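PDB 6E1R: tailspike protein from Acinetobacter phage vB_ApiP_P1, which probably recognises and hydrolyses capsular polysaccharide on the surface of Acinetobacter baumannii, as a trimeric receptor-binding protein. Local coordinates for residues Leu169-Ser174 against Ala179-Ser184; Gly136-Ser141 against His197-Arg202; Leu59-Asn62 against Ile67-Trp70; Glu132-Gly135 against Ser141-Ile144. All blocks are in the same frame, centred on the assembly; numbering follows the deposited sequence.

Interaction 1: residues Leu169-Ser174 against Ala179-Ser184; sequences LMFKAS and ATAFRS
F171 and F182 owe their meeting to similar first torsions: in each, CG stands opposite the carbonyl carbon and next to the backbone N, with chi1 of -56° in F171. From strand 169-173 this sends the F171 ring across to segment 179-184. A181, at the corner where that chain changes direction, aims its methyl group at the same ring. A181 CB lies 3.5 Å above the plane of the F171 ring, offset toward its rim, and is 3.6 Å from F171 CG. Its line to the ring centroid is 3.8 Å long and only 23° off the normal, which supports a CH-pi contact over the face rather than at the edge. Beyond the corner, the end of the F182 side chain comes nearer to F171 than its CB direction suggests. The planes are 63° apart and the centroids 5.7 Å, an offset edge-to-face pair in which the edge of F182 is turned to the face of F171. Its nearest atoms, F171 CZ and F182 CE1, are 4.1 Å apart. Farther along the strand, the methyl groups A173 CB and A179 CB approach to 4.4 Å.

F171 also meets F200 of the neighbouring strand 199-200, one coil on, while F182 pairs edge-to-face with F166 of its own coil. Strand 151-155 adds I152 against F171. Every residue touching here is buried, and the side-chain contacts are carbon to carbon. The chemistry therefore implies that dispersion, ring electrostatics and the hydrophobic effect hold strand 169-173 against the corner at A181 and the strand that follows it, with backbone hydrogen bonding directed to neighbouring coils instead.

Interaction 2: residues Gly136-Ser141 against His197-Arg202; sequences GAVQFS and HCVFDR
V138 and S141 are the residues of the loop 136-141 that reach V199. The loop opens at G136, whose N donates to F140 O at 2.8 Å and so ties its two ends together. A137 accepts a longer bond from F140 N and engages the second subunit through its backbone. At V138 the chain takes a positive phi, 57°, and the side chain starts away from V199, so the backbone does most of the touching: V138 O lies 3.3 Å from V199 CG2, whereas V138 CG1 stays 4.3 Å from that same methyl carbon. Q139, in a short 3-10 turn, points its amide elsewhere, with OE1 hydrogen-bonded to S163 OG of the second subunit. F140 likewise turns outward, its ring making a cation-pi contact with K108 of that subunit.

S141 closes the turn. Its OG sits between the backbone N and the carbonyl carbon, chi1 59°, which lets it donate to V138 O at 2.8 Å, nearly along the C=O axis at 162°. S141 N donates to V138 O as well, at 3.2 Å, so two bonds grip this carbonyl oxygen just where the V199 methyl covers it. S141 OG itself is 4.2 Å from V199 CG2. Opposite, V199 belongs to the short strand 199-200, and its CB points toward the loop. This loop is a turn of one coil folded against V199 two coils on; strands 142-146, 169-173 and 199-200 are successive parallel neighbours, the stacking of a parallel beta-helix as in trimeric phage tailspikes.

Interaction 3: residues Leu59-Asn62 against Ile67-Trp70; sequences LINN and INGW
N61 and N68 set their side-chain amides at a steep mutual angle, the two planes 61° apart, and neither amide donates to the other. What touches is the flank of one against the oxygen of the other: N68 OD1 lies 3.3 Å from N61 CB, while the two nitrogens, N61 ND2 and N68 ND2, are 4.0 Å apart. Both are engaged beyond this contact at the end of helix 21-25, N68 ND2 bonding to E25 O and N61 ND2 weakly to E25 OE1. CG of N61 is opposite its backbone N; this chi1 of 176° carries the amide over I67, and the second torsion turns OD1 to it. There N61 OD1 lies 3.4 Å from I67 CA and 3.5 Å from I67 CG2, van der Waals approaches to the backbone and gamma methyl; OD1 has its polar partner, a weak bond, in G63 N. The isoleucine also packs on K21, L24 and E25.

The backbones add their own link. I60 O receives two weak bonds, from N68 N at 2.7 Å with an N-H...O angle of only 120°, and from G69 N at 3.4 Å. One carbonyl oxygen thus spans consecutive N-H groups at the tip of a turn, and a single beta bridge pairs N61 with I67. The turn has its own frame: I67 N donates to W70 O at 2.8 Å, and W70 N returns a bond to I67 O at 3.1 Å. With N68 and G69 at its corners, both of positive phi, this is the type I' turn of a two-residue beta-hairpin, joining antiparallel strands 66-67 and 70-72 in the small N-terminal sheet domain.

Interaction 4: residues Glu132-Gly135 against Ser141-Ile144; sequences EGDG and SRSI
The R142 guanidinium carries G135 on one face and D134 at its edge. G135 CA stands 3.7 Å above the guanidinium plane, displaced toward the rim, while D134 OD1 lies near the plane at the side formed by NE and NH2. The carboxylate is turned almost perpendicular to the guanidinium, 84° between planes, so this is no flat, two-oxygen pairing: a single oxygen serves both nitrogens. R142 NH2 reaches D134 OD1 at 2.8 Å in the salt bridge, and R142 NE adds a weak bond to the same atom at 3.1 Å. NH2 comes to the oxygen from above the carboxylate plane, 37° out of it.

The geometry follows from a folded arginine. CG is opposite the backbone N, chi1 180°, and bends at the next two torsions double the chain back over segment 132-135. Its base passes close to glycine backbone: R142 CB is 3.8 Å from G133 CA, and R142 N is 3.5 Å from G135 CA. The charge has further partners in the coil before, NH1 forming a salt bridge with D116 and NE a bond to V113 O. This buried guanidinium is thus held on several sides, and the two carboxylates would be expected to stabilise its positive charge. The subunit interface is close by, since G133 O accepts from R130 of the second subunit.

Strand 129-133 pairs in parallel with 111-113 and 164-167, and strand 142-146 with 117-119 and 169-173. The segments therefore form a corner between two faces of a parallel beta-helix, and R142 braces that corner.

Overall arrangement
Interactions 1, 2 and 4 form one cluster at the start of the beta-helix, whereas interaction 3 stands apart in the N-terminal domain, with centres about 34 Å from interaction 1 and 30 Å from interaction 4. Strand 169-173 is the hub: M170 N lies 2.8 Å from R142 O, a probable hydrogen bond to the coil before, and F171 N lies 3.0 Å from V199 O, probably bonded to the coil after. Interactions 2 and 4 share S141, their centres about 8 Å apart, and both reach the second subunit; no other chain touches interaction 1, whose centre is about 12 Å from that of interaction 2. None of the four is tied to an identified catalytic site.

Interaction 1: residues Leu169-Ser174 against Ala179-Ser184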
loop_
_atom_site.group_PDB
_atom_site.type_symbol
_atom_site.label_atom_id
_atom_site.label_comp_id
_atom_site.label_asym_id
_atom_site.label_seq_id
_atom_site.Cartn_x
_atom_site.Cartn_y
_atom_site.Cartn_z
ATOM N N LEU A 169 15.507 -19.095 10.773
ATOM C CA LEU A 169 15.870 -19.648 12.068
ATOM C C LEU A 169 14.644 -19.665 12.968
ATOM O O LEU A 169 13.806 -18.763 12.908
ATOM C CB LEU A 169 16.996 -18.841 12.729
ATOM C CG LEU A 169 18.358 -18.893 12.036
ATOM C CD1 LEU A 169 19.333 -17.927 12.688
ATOM C CD2 LEU A 169 18.908 -20.309 12.069
HETATM N N MSE A 170 14.544 -20.697 13.798
HETATM C CA MSE A 170 13.436 -20.813 14.736
HETATM C C MSE A 170 13.945 -20.687 16.165
HETATM O O MSE A 170 15.022 -21.178 16.492
HETATM C CB MSE A 170 12.704 -22.141 14.540
HETATM C CG MSE A 170 11.435 -22.281 15.359
HETATM SE SE MSE A 170 10.390 -23.832 14.816
HETATM C CE MSE A 170 8.852 -23.598 15.997
ATOM N N PHE A 171 13.175 -20.020 17.018
ATOM C CA PHE A 171 13.567 -19.776 18.399
ATOM C C PHE A 171 12.565 -20.450 19.323
ATOM O O PHE A 171 11.361 -20.185 19.237
ATOM C CB PHE A 171 13.651 -18.275 18.681
ATOM C CG PHE A 171 14.580 -17.541 17.758
ATOM C CD1 PHE A 171 15.932 -17.455 18.043
ATOM C CD2 PHE A 171 14.106 -16.951 16.599
ATOM C CE1 PHE A 171 16.793 -16.784 17.195
ATOM C CE2 PHE A 171 14.962 -16.280 15.745
ATOM C CZ PHE A 171 16.307 -16.196 16.044
ATOM N N LYS A 172 13.062 -21.316 20.202
ATOM C CA LYS A 172 12.231 -22.062 21.137
ATOM C C LYS A 172 12.752 -21.854 22.553
ATOM O O LYS A 172 13.780 -21.209 22.778
ATOM C CB LYS A 172 12.200 -23.557 20.794
ATOM C CG LYS A 172 11.720 -23.881 19.392
ATOM C CD LYS A 172 11.704 -25.385 19.166
ATOM C CE LYS A 172 11.165 -25.738 17.792
ATOM N NZ LYS A 172 11.163 -27.208 17.550
ATOM N N ALA A 173 12.024 -22.418 23.513
ATOM C CA ALA A 173 12.415 -22.408 24.915
ATOM C C ALA A 173 12.163 -23.790 25.497
ATOM O O ALA A 173 11.115 -24.393 25.248
ATOM C CB ALA A 173 11.644 -21.347 25.710
ATOM N N SER A 174 13.132 -24.291 26.267
ATOM C CA SER A 174 12.979 -25.614 26.864
ATOM C C SER A 174 11.858 -25.627 27.894
ATOM O O SER A 174 11.140 -26.625 28.028
ATOM C CB SER A 174 14.295 -26.064 27.496
ATOM O OG SER A 174 14.557 -25.345 28.688
ATOM N N ALA A 179 12.461 -17.171 28.825
ATOM C CA ALA A 179 13.444 -16.776 27.822
ATOM C C ALA A 179 12.842 -15.950 26.691
ATOM O O ALA A 179 11.641 -15.661 26.678
ATOM C CB ALA A 179 14.139 -18.013 27.246
ATOM N N THR A 180 13.689 -15.564 25.740
ATOM C CA THR A 180 13.281 -14.806 24.567
ATOM C C THR A 180 14.386 -14.923 23.530
ATOM O O THR A 180 15.515 -15.307 23.844
ATOM C CB THR A 180 13.003 -13.334 24.901
ATOM O OG1 THR A 180 12.613 -12.639 23.711
ATOM C CG2 THR A 180 14.239 -12.671 25.483
ATOM N N ALA A 181 14.050 -14.587 22.286
ATOM C CA ALA A 181 15.054 -14.632 21.230
ATOM C C ALA A 181 16.013 -13.452 21.304
ATOM O O ALA A 181 17.199 -13.603 20.987
ATOM C CB ALA A 181 14.379 -14.674 19.858
ATOM N N PHE A 182 15.530 -12.281 21.719
ATOM C CA PHE A 182 16.352 -11.080 21.781
ATOM C C PHE A 182 15.950 -10.237 22.981
ATOM O O PHE A 182 14.767 -10.157 23.328
ATOM C CB PHE A 182 16.221 -10.241 20.502
ATOM C CG PHE A 182 16.693 -10.944 19.264
ATOM C CD1 PHE A 182 15.816 -11.701 18.503
ATOM C CD2 PHE A 182 18.011 -10.844 18.858
ATOM C CE1 PHE A 182 16.248 -12.351 17.362
ATOM C CE2 PHE A 182 18.448 -11.491 17.718
ATOM C CZ PHE A 182 17.565 -12.244 16.969
ATOM N N ARG A 183 16.942 -9.607 23.607
ATOM C CA ARG A 183 16.705 -8.627 24.655
ATOM C C ARG A 183 17.810 -7.584 24.587
ATOM O O ARG A 183 18.931 -7.877 24.164
ATOM C CB ARG A 183 16.664 -9.263 26.048
ATOM C CG ARG A 183 15.867 -8.456 27.064
ATOM C CD ARG A 183 15.789 -9.161 28.407
ATOM N NE ARG A 183 14.989 -10.380 28.345
ATOM C CZ ARG A 183 13.680 -10.427 28.563
ATOM N NH1 ARG A 183 13.014 -9.318 28.852
ATOM N NH2 ARG A 183 13.035 -11.585 28.486
ATOM N N SER A 184 17.485 -6.364 25.004
ATOM C CA SER A 184 18.399 -5.236 24.898
ATOM C C SER A 184 18.957 -4.870 26.267
ATOM O O SER A 184 18.225 -4.841 27.262
ATOM C CB SER A 184 17.703 -4.016 24.286
ATOM O OG SER A 184 17.402 -4.233 22.921
#

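Interaction 2: residues Gly136-Ser141 against His197-Arg202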
loop_
_atom_site.group_PDB
_atom_site.type_symbol
_atom_site.label_atom_id
_atom_site.label_comp_id
_atom_site.label_asym_id
_atom_site.label_seq_id
_atom_site.Cartn_x
_atom_site.Cartn_y
_atom_site.Cartn_z
ATOM N N GLY A 136 14.351 -27.255 7.609
ATOM C CA GLY A 136 13.170 -27.376 6.781
ATOM C C GLY A 136 12.410 -26.069 6.673
ATOM O O GLY A 136 12.955 -24.977 6.851
ATOM N N ALA A 137 11.119 -26.191 6.381
ATOM C CA ALA A 137 10.253 -25.038 6.189
ATOM C C ALA A 137 9.401 -24.791 7.427
ATOM O O ALA A 137 8.868 -25.729 8.027
ATOM C CB ALA A 137 9.354 -25.232 4.966
ATOM N N VAL A 138 9.279 -23.513 7.796
ATOM C CA VAL A 138 8.426 -23.050 8.888
ATOM C C VAL A 138 8.790 -23.756 10.190
ATOM O O VAL A 138 9.837 -23.472 10.783
ATOM C CB VAL A 138 6.935 -23.225 8.541
ATOM C CG1 VAL A 138 6.067 -22.405 9.485
ATOM C CG2 VAL A 138 6.679 -22.801 7.105
ATOM N N GLN A 139 7.942 -24.683 10.647
ATOM C CA GLN A 139 8.118 -25.237 11.987
ATOM C C GLN A 139 9.267 -26.232 12.077
ATOM O O GLN A 139 9.740 -26.505 13.185
ATOM C CB GLN A 139 6.828 -25.903 12.477
ATOM C CG GLN A 139 6.471 -27.205 11.785
ATOM C CD GLN A 139 5.620 -27.000 10.552
ATOM O OE1 GLN A 139 5.728 -25.980 9.871
ATOM N NE2 GLN A 139 4.760 -27.968 10.261
ATOM N N PHE A 140 9.726 -26.783 10.954
ATOM C CA PHE A 140 10.894 -27.655 10.951
ATOM C C PHE A 140 12.156 -26.935 10.492
ATOM O O PHE A 140 13.104 -27.586 10.042
ATOM C CB PHE A 140 10.642 -28.887 10.080
ATOM C CG PHE A 140 9.778 -29.928 10.735
ATOM C CD1 PHE A 140 9.293 -31.002 10.008
ATOM C CD2 PHE A 140 9.456 -29.836 12.079
ATOM C CE1 PHE A 140 8.499 -31.960 10.607
ATOM C CE2 PHE A 140 8.663 -30.793 12.683
ATOM C CZ PHE A 140 8.184 -31.857 11.946
ATOM N N SER A 141 12.190 -25.609 10.601
ATOM C CA SER A 141 13.390 -24.866 10.259
ATOM C C SER A 141 14.470 -25.093 11.317
ATOM O O SER A 141 14.217 -25.623 12.403
ATOM C CB SER A 141 13.076 -23.378 10.114
ATOM O OG SER A 141 12.531 -22.851 11.310
ATOM N N HIS A 197 11.730 -15.280 7.218
ATOM C CA HIS A 197 11.076 -16.562 7.492
ATOM C C HIS A 197 11.498 -17.141 8.840
ATOM O O HIS A 197 11.630 -18.356 9.001
ATOM C CB HIS A 197 11.336 -17.570 6.369
ATOM C CG HIS A 197 10.653 -17.235 5.080
ATOM N ND1 HIS A 197 11.037 -16.177 4.285
ATOM C CD2 HIS A 197 9.610 -17.822 4.447
ATOM C CE1 HIS A 197 10.260 -16.126 3.218
ATOM N NE2 HIS A 197 9.386 -17.113 3.292
ATOM N N CYS A 198 11.705 -16.270 9.823
ATOM C CA CYS A 198 12.041 -16.726 11.162
ATOM C C CYS A 198 10.775 -17.071 11.933
ATOM O O CYS A 198 9.767 -16.364 11.854
ATOM C CB CYS A 198 12.849 -15.667 11.913
ATOM S SG CYS A 198 14.504 -15.378 11.235
ATOM N N VAL A 199 10.831 -18.169 12.680
ATOM C CA VAL A 199 9.697 -18.664 13.445
ATOM C C VAL A 199 9.985 -18.454 14.923
ATOM O O VAL A 199 11.108 -18.682 15.388
ATOM C CB VAL A 199 9.418 -20.149 13.141
ATOM C CG1 VAL A 199 8.217 -20.645 13.931
ATOM C CG2 VAL A 199 9.207 -20.353 11.650
ATOM N N PHE A 200 8.971 -18.007 15.657
ATOM C CA PHE A 200 9.081 -17.742 17.087
ATOM C C PHE A 200 8.087 -18.644 17.804
ATOM O O PHE A 200 6.872 -18.427 17.726
ATOM C CB PHE A 200 8.831 -16.266 17.389
ATOM C CG PHE A 200 9.851 -15.347 16.774
ATOM C CD1 PHE A 200 9.753 -14.969 15.444
ATOM C CD2 PHE A 200 10.914 -14.871 17.524
ATOM C CE1 PHE A 200 10.696 -14.129 14.876
ATOM C CE2 PHE A 200 11.858 -14.031 16.962
ATOM C CZ PHE A 200 11.748 -13.659 15.636
ATOM N N ASP A 201 8.605 -19.658 18.492
ATOM C CA ASP A 201 7.757 -20.645 19.139
ATOM C C ASP A 201 7.002 -20.022 20.307
ATOM O O ASP A 201 7.506 -19.135 21.003
ATOM C CB ASP A 201 8.602 -21.828 19.620
ATOM C CG ASP A 201 7.767 -23.044 19.966
ATOM O OD1 ASP A 201 7.037 -22.999 20.977
ATOM O OD2 ASP A 201 7.835 -24.045 19.221
ATOM N N ARG A 202 5.776 -20.503 20.520
ATOM C CA ARG A 202 4.935 -19.980 21.589
ATOM C C ARG A 202 5.462 -20.331 22.973
ATOM O O ARG A 202 4.980 -19.768 23.962
ATOM C CB ARG A 202 3.508 -20.505 21.433
ATOM C CG ARG A 202 2.426 -19.472 21.688
ATOM C CD ARG A 202 1.060 -20.133 21.739
ATOM N NE ARG A 202 0.885 -21.116 20.674
ATOM C CZ ARG A 202 0.029 -22.132 20.728
ATOM N NH1 ARG A 202 -0.733 -22.305 21.801
ATOM N NH2 ARG A 202 -0.065 -22.979 19.713
#

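Interaction 3: residues Leu59-Asn62 against Ile67-Trp70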
loop_
_atom_site.group_PDB
_atom_site.type_symbol
_atom_site.label_atom_id
_atom_site.label_comp_id
_atom_site.label_asym_id
_atom_site.label_seq_id
_atom_site.Cartn_x
_atom_site.Cartn_y
_atom_site.Cartn_z
ATOM N N LEU A 59 52.118 -22.989 16.872
ATOM C CA LEU A 59 51.677 -22.807 18.245
ATOM C C LEU A 59 50.342 -22.075 18.349
ATOM O O LEU A 59 49.853 -21.860 19.464
ATOM C CB LEU A 59 52.750 -22.056 19.036
ATOM C CG LEU A 59 54.062 -22.821 19.235
ATOM C CD1 LEU A 59 55.048 -22.018 20.074
ATOM C CD2 LEU A 59 53.809 -24.189 19.848
ATOM N N ILE A 60 49.743 -21.696 17.223
ATOM C CA ILE A 60 48.466 -20.989 17.206
ATOM C C ILE A 60 47.334 -22.005 17.171
ATOM O O ILE A 60 47.347 -22.933 16.354
ATOM C CB ILE A 60 48.386 -20.033 16.003
ATOM C CG1 ILE A 60 49.416 -18.916 16.156
ATOM C CG2 ILE A 60 46.984 -19.458 15.863
ATOM C CD1 ILE A 60 49.236 -18.114 17.416
ATOM N N ASN A 61 46.342 -21.823 18.046
ATOM C CA ASN A 61 45.208 -22.746 18.126
ATOM C C ASN A 61 44.014 -21.959 18.672
ATOM O O ASN A 61 43.786 -21.914 19.883
ATOM C CB ASN A 61 45.542 -23.953 18.991
ATOM C CG ASN A 61 44.361 -24.890 19.175
ATOM O OD1 ASN A 61 43.389 -24.844 18.420
ATOM N ND2 ASN A 61 44.450 -25.759 20.174
ATOM N N ASN A 62 43.262 -21.340 17.761
ATOM C CA ASN A 62 42.061 -20.600 18.125
ATOM C C ASN A 62 40.812 -21.470 18.174
ATOM O O ASN A 62 39.764 -20.997 18.628
ATOM C CB ASN A 62 41.836 -19.435 17.150
ATOM C CG ASN A 62 41.858 -19.870 15.693
ATOM O OD1 ASN A 62 41.362 -20.940 15.340
ATOM N ND2 ASN A 62 42.434 -19.031 14.839
ATOM N N ILE A 67 44.418 -24.649 14.145
ATOM C CA ILE A 67 44.449 -25.575 15.277
ATOM C C ILE A 67 45.857 -26.166 15.331
ATOM O O ILE A 67 46.158 -27.157 14.657
ATOM C CB ILE A 67 43.386 -26.673 15.168
ATOM C CG1 ILE A 67 41.986 -26.052 15.169
ATOM C CG2 ILE A 67 43.513 -27.659 16.317
ATOM C CD1 ILE A 67 40.874 -27.045 14.922
ATOM N N ASN A 68 46.729 -25.554 16.135
ATOM C CA ASN A 68 48.113 -26.000 16.317
ATOM C C ASN A 68 48.830 -26.179 14.978
ATOM O O ASN A 68 49.483 -27.192 14.721
ATOM C CB ASN A 68 48.173 -27.281 17.150
ATOM C CG ASN A 68 47.987 -27.022 18.633
ATOM O OD1 ASN A 68 48.218 -25.912 19.114
ATOM N ND2 ASN A 68 47.576 -28.047 19.367
ATOM N N GLY A 69 48.703 -25.170 14.119
ATOM C CA GLY A 69 49.363 -25.143 12.836
ATOM C C GLY A 69 48.504 -25.582 11.669
ATOM O O GLY A 69 48.850 -25.288 10.519
ATOM N N TRP A 70 47.401 -26.276 11.931
ATOM C CA TRP A 70 46.510 -26.744 10.877
ATOM C C TRP A 70 45.490 -25.653 10.580
ATOM O O TRP A 70 44.643 -25.338 11.423
ATOM C CB TRP A 70 45.837 -28.050 11.289
ATOM C CG TRP A 70 46.828 -29.146 11.496
ATOM C CD1 TRP A 70 47.325 -29.594 12.684
ATOM C CD2 TRP A 70 47.473 -29.914 10.475
ATOM N NE1 TRP A 70 48.230 -30.605 12.466
ATOM C CE2 TRP A 70 48.337 -30.820 11.117
ATOM C CE3 TRP A 70 47.395 -29.929 9.080
ATOM C CZ2 TRP A 70 49.122 -31.727 10.411
ATOM C CZ3 TRP A 70 48.171 -30.833 8.382
ATOM C CH2 TRP A 70 49.023 -31.720 9.048
#

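Interaction 4: residues Glu132-Gly135 against Ser141-Ile144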
loop_
_atom_site.group_PDB
_atom_site.type_symbol
_atom_site.label_atom_id
_atom_site.label_comp_id
_atom_site.label_asym_id
_atom_site.label_seq_id
_atom_site.Cartn_x
_atom_site.Cartn_y
_atom_site.Cartn_z
ATOM N N GLU A 132 22.364 -17.792 9.213
ATOM C CA GLU A 132 21.295 -18.447 8.475
ATOM C C GLU A 132 21.162 -19.895 8.932
ATOM O O GLU A 132 22.044 -20.448 9.595
ATOM C CB GLU A 132 21.545 -18.385 6.961
ATOM C CG GLU A 132 21.723 -16.975 6.417
ATOM C CD GLU A 132 22.027 -16.952 4.931
ATOM O OE1 GLU A 132 22.689 -17.892 4.444
ATOM O OE2 GLU A 132 21.611 -15.990 4.250
ATOM N N GLY A 133 20.040 -20.505 8.569
ATOM C CA GLY A 133 19.790 -21.896 8.890
ATOM C C GLY A 133 19.389 -22.676 7.656
ATOM O O GLY A 133 18.723 -22.161 6.758
ATOM N N ASP A 134 19.811 -23.943 7.622
ATOM C CA ASP A 134 19.553 -24.821 6.486
ATOM C C ASP A 134 18.483 -25.867 6.784
ATOM O O ASP A 134 18.428 -26.900 6.110
ATOM C CB ASP A 134 20.844 -25.509 6.039
ATOM C CG ASP A 134 21.568 -26.206 7.181
ATOM O OD1 ASP A 134 20.972 -26.361 8.269
ATOM O OD2 ASP A 134 22.732 -26.614 6.983
ATOM N N GLY A 135 17.632 -25.622 7.777
ATOM C CA GLY A 135 16.614 -26.585 8.152
ATOM C C GLY A 135 15.470 -26.690 7.164
ATOM O O GLY A 135 15.593 -26.275 6.007
ATOM N N SER A 141 12.190 -25.609 10.601
ATOM C CA SER A 141 13.390 -24.866 10.259
ATOM C C SER A 141 14.470 -25.093 11.317
ATOM O O SER A 141 14.217 -25.623 12.403
ATOM C CB SER A 141 13.076 -23.378 10.114
ATOM O OG SER A 141 12.531 -22.851 11.310
ATOM N N ARG A 142 15.691 -24.683 10.983
ATOM C CA ARG A 142 16.806 -24.768 11.919
ATOM C C ARG A 142 16.499 -23.955 13.172
ATOM O O ARG A 142 16.265 -22.746 13.094
ATOM C CB ARG A 142 18.083 -24.268 11.247
ATOM C CG ARG A 142 19.313 -24.307 12.128
ATOM C CD ARG A 142 19.746 -25.735 12.430
ATOM N NE ARG A 142 19.994 -26.518 11.221
ATOM C CZ ARG A 142 19.312 -27.608 10.883
ATOM N NH1 ARG A 142 18.343 -28.058 11.669
ATOM N NH2 ARG A 142 19.604 -28.256 9.764
ATOM N N SER A 143 16.496 -24.621 14.323
ATOM C CA SER A 143 16.008 -24.034 15.561
ATOM C C SER A 143 17.139 -23.803 16.556
ATOM O O SER A 143 18.157 -24.497 16.543
ATOM C CB SER A 143 14.939 -24.924 16.204
ATOM O OG SER A 143 15.509 -26.108 16.732
ATOM N N ILE A 144 16.941 -22.806 17.417
ATOM C CA ILE A 144 17.817 -22.529 18.550
ATOM C C ILE A 144 16.937 -22.460 19.791
ATOM O O ILE A 144 16.057 -21.596 19.881
ATOM C CB ILE A 144 18.606 -21.220 18.377
ATOM C CG1 ILE A 144 19.457 -21.261 17.107
ATOM C CG2 ILE A 144 19.479 -20.963 19.597
ATOM C CD1 ILE A 144 20.370 -20.062 16.945
#